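Local coordinates for putative malic enzyme ((S)-malate:NAD+ oxidoreductase (decarboxylating)) (Streptococcus pyogenes, PDB 2A9F), which probably catalyses the NAD-dependent oxidative decarboxylation of (S)-malate with the help of a divalent metal ion, preferring magnesium or manganese, at residues 64-68 and 329-333; 117-121 and 146-151; 186-192 and 210-216. All coordinates share one frame; numbering follows the deposited sequence.

Interaction 1: 64-68 and 329-333; sequences KKNTV and FRGAL
The amide of Asn66 is gripped at both ends: OD1 faces the guanidinium edge of Arg330, and ND2 donates to both Gly104 O and Asp106 OD2, which fixes the rotation of the group. Amide and guanidinium are nearly coplanar, 11° apart. The hydrogen bond from Arg330 NH2 to Asn66 OD1 is bent, with an N-H...O angle of 142°, and its modelled length of 2.4 Å is too short to be taken literally. Arg330 gets there by folding its chain at chi2 and chi3, and its NH1 also meets Asp334 in a salt bridge.

Asn66 directly precedes strand 67-72, which belongs to a four-stranded parallel sheet and lies in the malic enzyme N-terminal domain, whereas helix 325-335 is part of the NAD-binding domain; the contact therefore ties the two regions together.

Beside the polar pair the packing is apolar. Val68 CG2 touches Leu333 CD2 at 3.7 Å. The same methyl lies 3.8 Å from Phe329 CD2, obliquely to the ring, while Val68 CG1 approaches Phe329 CE2. Leu333 also sets its CG 3.5 Å from the backbone Lys65 O. Phe99 meets the Phe329 ring edge-to-face, and the Phe329 side chain is about 8 Å from those of Lys95, the predicted proton acceptor, and the metal ligand Glu137.

Interaction 2: 117-121 and 146-151; sequences TEEII and EIEQRL
Ile147 fills the space between the helices with its outer carbons. Its CD1 touches Ile120 CG2 at 3.8 Å, and its CG1 lies 3.7 Å from Thr117 CG2. Ile121 runs past Ile147 in the opposite sense and places its CB 3.6 Å from Leu151 CD1, a methyl that also rests 3.5 Å from the backbone Ile121 O.

The ionic pair borders this apolar seam. Arg150 bends its chain at chi2 and chi3 and crosses Glu118 at about a right angle, yet carboxylate and guanidinium end only 14° from coplanar. Arg150 NH2 donates to the syn lone pair of Glu118 OE2 at 2.8 Å and makes a weak second bond to Glu118 OE1 at 3.2 Å. Glu146 joins through a long salt bridge to Arg150 NH1, and Glu154 OE2 takes the NE, so three carboxylates steady the guanidinium.

Further out, the axes of segments 117-121 and 146-151, both in the N-terminal domain, approach to 9.6 Å and cross at -40°. Helix 143-154 packs on strand 133-136, where Leu136 meets Ile147 and Leu151. With so many acidic partners the arginine would be expected to stay charged, offsetting the like charges of Glu118 and Glu146.

Interaction 3: 186-192 and 210-216; sequences LDEVSIV and AGATKVT
Leu186 packs closely against the turn of 210-212. Its CG lies opposite its own backbone N (chi1 -170°), which pushes the branch into that turn: Leu186 CG comes within 3.3 Å of Ala212 N, and Leu186 CD2 within 3.2 Å of Ala210 O. Gly211 makes this turn possible, since it leaves the preceding helix with positive phi (136°), a conformation that suits glycine. Behind the leucine stand Ile175, Phe176 and Leu179 of helix 162-180. Ala212 CB continues the apolar layer by touching Ile191 CD1 at 3.9 Å, and Leu207 of helix 198-210 covers both.

The order strand 190-194, helix 198-210, strand 214-219 is a beta-alpha-beta crossover, consistent with the start of a Rossmann-type NAD-binding fold. Its two strands run parallel and share regular ladder bonds: Ile191 N donates to Lys214 O at 3.0 Å in an almost straight line (173°), and Thr216 N to Ile191 O at 2.9 Å. Ile191 and Val215 point to the helix 198-210 side of the sheet, whereas Val192 and Thr216 point to the other, where Leu256 meets them.

Toward solvent the grip slackens. The backbone bond from Thr213 N to Leu186 O is weak, and so is the side-chain bond from Thr213 OG1 to Asp187 O, at 3.3 Å. Asp187 OD1 lies close to Gly211 O, but the two are acceptors and are not hydrogen-bonded to each other. Lys214, although exposed, is an exception: it stretches its methylenes past Val189 O, then bends at its last torsion to make a sound bond of 2.9 Å from NZ to Glu188 O, approaching from above the carbonyl plane and away from its lone pairs.

The chain opens interaction 1 at 64-68, completes interaction 2 and then interaction 3, and returns at 329-333 to close the first. Interactions 1 and 2 involve the same four-stranded parallel sheet: strand 67-72 takes part in the first, while helix 143-154 of the second packs on the neighbouring strand 133-136, after which come the magnesium ligands Glu137 and Asp138. Their centres are 21 Å apart. Interaction 3 belongs to the six-stranded mixed sheet of the NAD-binding region, its centre 33 Å from that of interaction 1 and 32 Å from that of interaction 2. Interactions 2 and 3 thus each bind one region internally, whereas interaction 1 joins the two regions.

Interaction 1: 64-68 and 329-333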
loop_
_atom_site.group_PDB
_atom_site.type_symbol
_atom_site.label_atom_id
_atom_site.label_comp_id
_atom_site.label_asym_id
_atom_site.label_seq_id
_atom_site.Cartn_x
_atom_site.Cartn_y
_atom_site.Cartn_z
ATOM N N LYS A 64 -0.777 3.334 10.530
ATOM C CA LYS A 64 0.349 2.442 10.778
ATOM C C LYS A 64 -0.006 1.542 11.975
ATOM O O LYS A 64 0.523 0.437 12.135
ATOM C CB LYS A 64 1.607 3.261 11.108
ATOM C CG LYS A 64 2.861 2.435 11.367
ATOM C CD LYS A 64 3.989 3.313 11.886
ATOM C CE LYS A 64 5.287 2.531 12.055
ATOM N NZ LYS A 64 5.836 2.051 10.744
ATOM N N LYS A 65 -0.915 2.046 12.803
ATOM C CA LYS A 65 -1.395 1.379 14.007
ATOM C C LYS A 65 -2.013 -0.010 13.799
ATOM O O LYS A 65 -1.798 -0.931 14.603
ATOM C CB LYS A 65 -2.423 2.302 14.681
ATOM C CG LYS A 65 -2.919 1.839 16.034
ATOM C CD LYS A 65 -3.908 2.826 16.668
ATOM C CE LYS A 65 -4.458 2.261 17.989
ATOM N NZ LYS A 65 -5.660 2.999 18.519
ATOM N N ASN A 66 -2.773 -0.158 12.717
ATOM C CA ASN A 66 -3.480 -1.411 12.431
ATOM C C ASN A 66 -3.312 -1.951 10.997
ATOM O O ASN A 66 -3.995 -2.905 10.597
ATOM C CB ASN A 66 -4.966 -1.193 12.729
ATOM C CG ASN A 66 -5.761 -2.479 12.751
ATOM O OD1 ASN A 66 -5.405 -3.424 13.449
ATOM N ND2 ASN A 66 -6.854 -2.515 11.996
ATOM N N THR A 67 -2.402 -1.366 10.222
ATOM C CA THR A 67 -2.231 -1.845 8.855
ATOM C C THR A 67 -0.918 -2.543 8.552
ATOM O O THR A 67 0.167 -2.048 8.818
ATOM C CB THR A 67 -2.415 -0.724 7.795
ATOM O OG1 THR A 67 -1.199 0.018 7.676
ATOM C CG2 THR A 67 -3.562 0.210 8.178
ATOM N N VAL A 68 -1.051 -3.715 7.969
ATOM C CA VAL A 68 0.090 -4.512 7.589
ATOM C C VAL A 68 0.106 -4.623 6.073
ATOM O O VAL A 68 -0.928 -4.529 5.408
ATOM C CB VAL A 68 -0.001 -5.918 8.202
ATOM C CG1 VAL A 68 1.117 -6.780 7.687
ATOM C CG2 VAL A 68 0.102 -5.822 9.722
ATOM N N PHE A 329 -0.097 -11.179 14.158
ATOM C CA PHE A 329 0.069 -9.762 13.857
ATOM C C PHE A 329 -0.875 -8.932 14.709
ATOM O O PHE A 329 -0.542 -7.805 15.086
ATOM C CB PHE A 329 -0.190 -9.445 12.383
ATOM C CG PHE A 329 0.972 -9.740 11.482
ATOM C CD1 PHE A 329 1.059 -10.955 10.809
ATOM C CD2 PHE A 329 1.968 -8.792 11.285
ATOM C CE1 PHE A 329 2.107 -11.216 9.954
ATOM C CE2 PHE A 329 3.027 -9.045 10.427
ATOM C CZ PHE A 329 3.094 -10.262 9.761
ATOM N N ARG A 330 -2.054 -9.475 15.007
ATOM C CA ARG A 330 -3.001 -8.727 15.830
ATOM C C ARG A 330 -2.327 -8.524 17.186
ATOM O O ARG A 330 -2.334 -7.415 17.725
ATOM C CB ARG A 330 -4.333 -9.478 15.982
ATOM C CG ARG A 330 -5.217 -8.959 17.131
ATOM C CD ARG A 330 -5.262 -7.430 17.175
ATOM N NE ARG A 330 -6.004 -6.862 16.057
ATOM C CZ ARG A 330 -5.815 -5.634 15.586
ATOM N NH1 ARG A 330 -4.910 -4.853 16.134
ATOM N NH2 ARG A 330 -6.538 -5.188 14.576
ATOM N N GLY A 331 -1.722 -9.595 17.707
ATOM C CA GLY A 331 -1.026 -9.522 18.980
ATOM C C GLY A 331 0.189 -8.615 18.913
ATOM O O GLY A 331 0.448 -7.833 19.828
ATOM N N ALA A 332 0.936 -8.713 17.819
ATOM C CA ALA A 332 2.136 -7.909 17.610
ATOM C C ALA A 332 1.799 -6.422 17.451
ATOM O O ALA A 332 2.497 -5.559 17.995
ATOM C CB ALA A 332 2.865 -8.412 16.371
ATOM N N LEU A 333 0.747 -6.136 16.679
ATOM C CA LEU A 333 0.276 -4.773 16.437
ATOM C C LEU A 333 -0.169 -4.149 17.757
ATOM O O LEU A 333 0.216 -3.029 18.089
ATOM C CB LEU A 333 -0.915 -4.796 15.466
ATOM C CG LEU A 333 -0.796 -4.257 14.029
ATOM C CD1 LEU A 333 0.645 -3.904 13.673
ATOM C CD2 LEU A 333 -1.383 -5.286 13.065
#

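Interaction 2: 117-121 and 146-151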
loop_
_atom_site.group_PDB
_atom_site.type_symbol
_atom_site.label_atom_id
_atom_site.label_comp_id
_atom_site.label_asym_id
_atom_site.label_seq_id
_atom_site.Cartn_x
_atom_site.Cartn_y
_atom_site.Cartn_z
ATOM N N THR A 117 16.995 -9.626 -5.118
ATOM C CA THR A 117 16.935 -9.646 -3.658
ATOM C C THR A 117 17.300 -8.302 -3.055
ATOM O O THR A 117 16.553 -7.726 -2.270
ATOM C CB THR A 117 17.906 -10.698 -3.068
ATOM O OG1 THR A 117 17.428 -12.012 -3.367
ATOM C CG2 THR A 117 18.024 -10.545 -1.563
ATOM N N GLU A 118 18.466 -7.809 -3.437
ATOM C CA GLU A 118 18.973 -6.548 -2.928
ATOM C C GLU A 118 17.957 -5.413 -2.968
ATOM O O GLU A 118 17.738 -4.745 -1.962
ATOM C CB GLU A 118 20.236 -6.156 -3.704
ATOM C CG GLU A 118 21.106 -5.173 -2.974
ATOM C CD GLU A 118 21.245 -5.539 -1.517
ATOM O OE1 GLU A 118 21.645 -6.689 -1.224
ATOM O OE2 GLU A 118 20.939 -4.679 -0.665
ATOM N N GLU A 119 17.331 -5.188 -4.116
ATOM C CA GLU A 119 16.373 -4.099 -4.199
ATOM C C GLU A 119 14.983 -4.416 -3.638
ATOM O O GLU A 119 14.150 -3.516 -3.510
ATOM C CB GLU A 119 16.259 -3.580 -5.637
ATOM C CG GLU A 119 15.682 -4.543 -6.641
ATOM C CD GLU A 119 15.269 -3.833 -7.920
ATOM O OE1 GLU A 119 14.398 -2.935 -7.836
ATOM O OE2 GLU A 119 15.813 -4.165 -9.002
ATOM N N ILE A 120 14.719 -5.678 -3.311
ATOM C CA ILE A 120 13.429 -6.009 -2.735
ATOM C C ILE A 120 13.493 -5.596 -1.272
ATOM O O ILE A 120 12.595 -4.908 -0.778
ATOM C CB ILE A 120 13.094 -7.534 -2.816
ATOM C CG1 ILE A 120 12.722 -7.912 -4.248
ATOM C CG2 ILE A 120 11.914 -7.869 -1.886
ATOM C CD1 ILE A 120 12.345 -9.362 -4.420
ATOM N N ILE A 121 14.568 -5.999 -0.587
ATOM C CA ILE A 121 14.710 -5.671 0.830
ATOM C C ILE A 121 14.827 -4.170 0.966
ATOM O O ILE A 121 14.390 -3.593 1.948
ATOM C CB ILE A 121 15.931 -6.402 1.499
ATOM C CG1 ILE A 121 17.118 -5.461 1.672
ATOM C CG2 ILE A 121 16.348 -7.604 0.677
ATOM C CD1 ILE A 121 17.092 -4.651 2.969
ATOM N N GLU A 146 16.921 -14.957 2.665
ATOM C CA GLU A 146 17.824 -13.839 2.886
ATOM C C GLU A 146 17.032 -12.530 3.013
ATOM O O GLU A 146 17.343 -11.680 3.848
ATOM C CB GLU A 146 18.839 -13.748 1.736
ATOM C CG GLU A 146 19.940 -12.711 1.957
ATOM C CD GLU A 146 20.803 -12.484 0.725
ATOM O OE1 GLU A 146 21.694 -11.610 0.784
ATOM O OE2 GLU A 146 20.596 -13.169 -0.301
ATOM N N ILE A 147 16.009 -12.372 2.177
ATOM C CA ILE A 147 15.168 -11.176 2.214
ATOM C C ILE A 147 14.534 -10.999 3.594
ATOM O O ILE A 147 14.487 -9.892 4.127
ATOM C CB ILE A 147 14.035 -11.260 1.171
ATOM C CG1 ILE A 147 14.625 -11.192 -0.236
ATOM C CG2 ILE A 147 13.015 -10.148 1.408
ATOM C CD1 ILE A 147 13.591 -11.258 -1.316
ATOM N N GLU A 148 14.055 -12.098 4.170
ATOM C CA GLU A 148 13.417 -12.044 5.473
ATOM C C GLU A 148 14.389 -11.718 6.593
ATOM O O GLU A 148 14.078 -10.917 7.477
ATOM C CB GLU A 148 12.732 -13.367 5.795
ATOM C CG GLU A 148 11.867 -13.275 7.031
ATOM C CD GLU A 148 11.531 -14.626 7.626
ATOM O OE1 GLU A 148 12.467 -15.357 8.013
ATOM O OE2 GLU A 148 10.332 -14.954 7.717
ATOM N N GLN A 149 15.562 -12.343 6.563
ATOM C CA GLN A 149 16.562 -12.120 7.599
ATOM C C GLN A 149 17.127 -10.703 7.581
ATOM O O GLN A 149 17.316 -10.084 8.629
ATOM C CB GLN A 149 17.684 -13.146 7.464
ATOM C CG GLN A 149 17.190 -14.589 7.577
ATOM C CD GLN A 149 16.373 -14.837 8.843
ATOM O OE1 GLN A 149 16.914 -14.882 9.953
ATOM N NE2 GLN A 149 15.061 -14.992 8.678
ATOM N N ARG A 150 17.397 -10.191 6.389
ATOM C CA ARG A 150 17.916 -8.842 6.259
ATOM C C ARG A 150 16.816 -7.847 6.650
ATOM O O ARG A 150 17.102 -6.755 7.148
ATOM C CB ARG A 150 18.363 -8.583 4.812
ATOM C CG ARG A 150 19.729 -9.150 4.445
ATOM C CD ARG A 150 20.861 -8.179 4.788
ATOM N NE ARG A 150 20.834 -7.015 3.908
ATOM C CZ ARG A 150 21.102 -7.063 2.605
ATOM N NH1 ARG A 150 21.427 -8.214 2.029
ATOM N NH2 ARG A 150 21.021 -5.961 1.871
ATOM N N LEU A 151 15.561 -8.238 6.425
ATOM C CA LEU A 151 14.399 -7.391 6.715
ATOM C C LEU A 151 14.065 -7.352 8.201
ATOM O O LEU A 151 13.693 -6.309 8.748
ATOM C CB LEU A 151 13.195 -7.898 5.924
ATOM C CG LEU A 151 12.561 -7.021 4.845
ATOM C CD1 LEU A 151 13.544 -6.072 4.227
ATOM C CD2 LEU A 151 11.974 -7.942 3.810
#

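Interaction 3: 186-192 and 210-216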
loop_
_atom_site.group_PDB
_atom_site.type_symbol
_atom_site.label_atom_id
_atom_site.label_comp_id
_atom_site.label_asym_id
_atom_site.label_seq_id
_atom_site.Cartn_x
_atom_site.Cartn_y
_atom_site.Cartn_z
ATOM N N LEU A 186 7.187 -33.305 26.175
ATOM C CA LEU A 186 7.967 -32.840 25.039
ATOM C C LEU A 186 9.458 -33.074 25.313
ATOM O O LEU A 186 10.300 -32.897 24.430
ATOM C CB LEU A 186 7.688 -31.352 24.799
ATOM C CG LEU A 186 8.228 -30.708 23.518
ATOM C CD1 LEU A 186 7.696 -31.429 22.285
ATOM C CD2 LEU A 186 7.826 -29.238 23.508
ATOM N N ASP A 187 9.769 -33.482 26.543
ATOM C CA ASP A 187 11.148 -33.743 26.948
ATOM C C ASP A 187 11.374 -35.236 27.030
ATOM O O ASP A 187 12.434 -35.680 27.452
ATOM C CB ASP A 187 11.437 -33.142 28.321
ATOM C CG ASP A 187 11.009 -31.690 28.434
ATOM O OD1 ASP A 187 11.816 -30.798 28.083
ATOM O OD2 ASP A 187 9.859 -31.445 28.871
ATOM N N GLU A 188 10.364 -36.008 26.649
ATOM C CA GLU A 188 10.458 -37.457 26.676
ATOM C C GLU A 188 10.297 -37.938 25.244
ATOM O O GLU A 188 10.448 -39.123 24.944
ATOM C CB GLU A 188 9.328 -38.059 27.521
ATOM C CG GLU A 188 9.195 -37.525 28.944
ATOM C CD GLU A 188 7.962 -38.080 29.657
ATOM O OE1 GLU A 188 7.875 -39.318 29.837
ATOM O OE2 GLU A 188 7.073 -37.276 30.033
ATOM N N VAL A 189 9.982 -37.013 24.348
ATOM C CA VAL A 189 9.778 -37.388 22.962
ATOM C C VAL A 189 11.020 -37.394 22.083
ATOM O O VAL A 189 11.893 -36.534 22.198
ATOM C CB VAL A 189 8.704 -36.491 22.298
ATOM C CG1 VAL A 189 7.308 -36.875 22.803
ATOM C CG2 VAL A 189 8.994 -35.032 22.604
ATOM N N SER A 190 11.083 -38.397 21.214
ATOM C CA SER A 190 12.167 -38.544 20.257
ATOM C C SER A 190 11.564 -38.026 18.954
ATOM O O SER A 190 10.732 -38.689 18.329
ATOM C CB SER A 190 12.556 -40.014 20.116
ATOM O OG SER A 190 11.459 -40.772 19.653
ATOM N N ILE A 191 11.996 -36.831 18.565
ATOM C CA ILE A 191 11.498 -36.137 17.382
ATOM C C ILE A 191 12.481 -36.126 16.204
ATOM O O ILE A 191 13.598 -35.607 16.320
ATOM C CB ILE A 191 11.156 -34.674 17.765
ATOM C CG1 ILE A 191 10.188 -34.660 18.949
ATOM C CG2 ILE A 191 10.582 -33.942 16.582
ATOM C CD1 ILE A 191 9.853 -33.278 19.468
ATOM N N VAL A 192 12.047 -36.689 15.074
ATOM C CA VAL A 192 12.861 -36.737 13.855
ATOM C C VAL A 192 12.377 -35.716 12.817
ATOM O O VAL A 192 11.245 -35.803 12.359
ATOM C CB VAL A 192 12.794 -38.128 13.184
ATOM C CG1 VAL A 192 13.443 -38.060 11.804
ATOM C CG2 VAL A 192 13.492 -39.170 14.039
ATOM N N ALA A 210 10.800 -24.792 22.472
ATOM C CA ALA A 210 9.495 -25.159 22.992
ATOM C C ALA A 210 9.591 -26.164 24.119
ATOM O O ALA A 210 8.617 -26.396 24.826
ATOM C CB ALA A 210 8.630 -25.713 21.878
ATOM N N GLY A 211 10.766 -26.757 24.287
ATOM C CA GLY A 211 10.946 -27.750 25.334
ATOM C C GLY A 211 11.709 -28.980 24.863
ATOM O O GLY A 211 12.670 -29.399 25.511
ATOM N N ALA A 212 11.279 -29.544 23.731
ATOM C CA ALA A 212 11.891 -30.731 23.131
ATOM C C ALA A 212 13.335 -30.989 23.561
ATOM O O ALA A 212 14.209 -30.138 23.398
ATOM C CB ALA A 212 11.811 -30.644 21.597
ATOM N N THR A 213 13.566 -32.186 24.095
ATOM C CA THR A 213 14.878 -32.616 24.573
ATOM C C THR A 213 15.719 -33.313 23.499
ATOM O O THR A 213 16.898 -33.001 23.320
ATOM C CB THR A 213 14.730 -33.595 25.768
ATOM O OG1 THR A 213 14.144 -32.913 26.886
ATOM C CG2 THR A 213 16.079 -34.166 26.169
ATOM N N LYS A 214 15.113 -34.261 22.792
ATOM C CA LYS A 214 15.836 -34.992 21.773
ATOM C C LYS A 214 15.281 -34.912 20.351
ATOM O O LYS A 214 14.262 -35.521 20.030
ATOM C CB LYS A 214 15.976 -36.449 22.212
ATOM C CG LYS A 214 14.849 -36.982 23.089
ATOM C CD LYS A 214 15.254 -38.352 23.668
ATOM C CE LYS A 214 14.256 -38.907 24.694
ATOM N NZ LYS A 214 13.130 -39.668 24.078
ATOM N N VAL A 215 15.979 -34.162 19.502
ATOM C CA VAL A 215 15.595 -33.978 18.102
ATOM C C VAL A 215 16.752 -34.407 17.189
ATOM O O VAL A 215 17.889 -33.991 17.389
ATOM C CB VAL A 215 15.274 -32.471 17.794
ATOM C CG1 VAL A 215 14.946 -32.276 16.321
ATOM C CG2 VAL A 215 14.126 -31.989 18.657
ATOM N N THR A 216 16.466 -35.250 16.199
ATOM C CA THR A 216 17.480 -35.673 15.248
ATOM C C THR A 216 17.078 -35.129 13.891
ATOM O O THR A 216 15.988 -35.403 13.405
ATOM C CB THR A 216 17.603 -37.212 15.136
ATOM O OG1 THR A 216 18.151 -37.744 16.351
ATOM C CG2 THR A 216 18.526 -37.579 13.978
#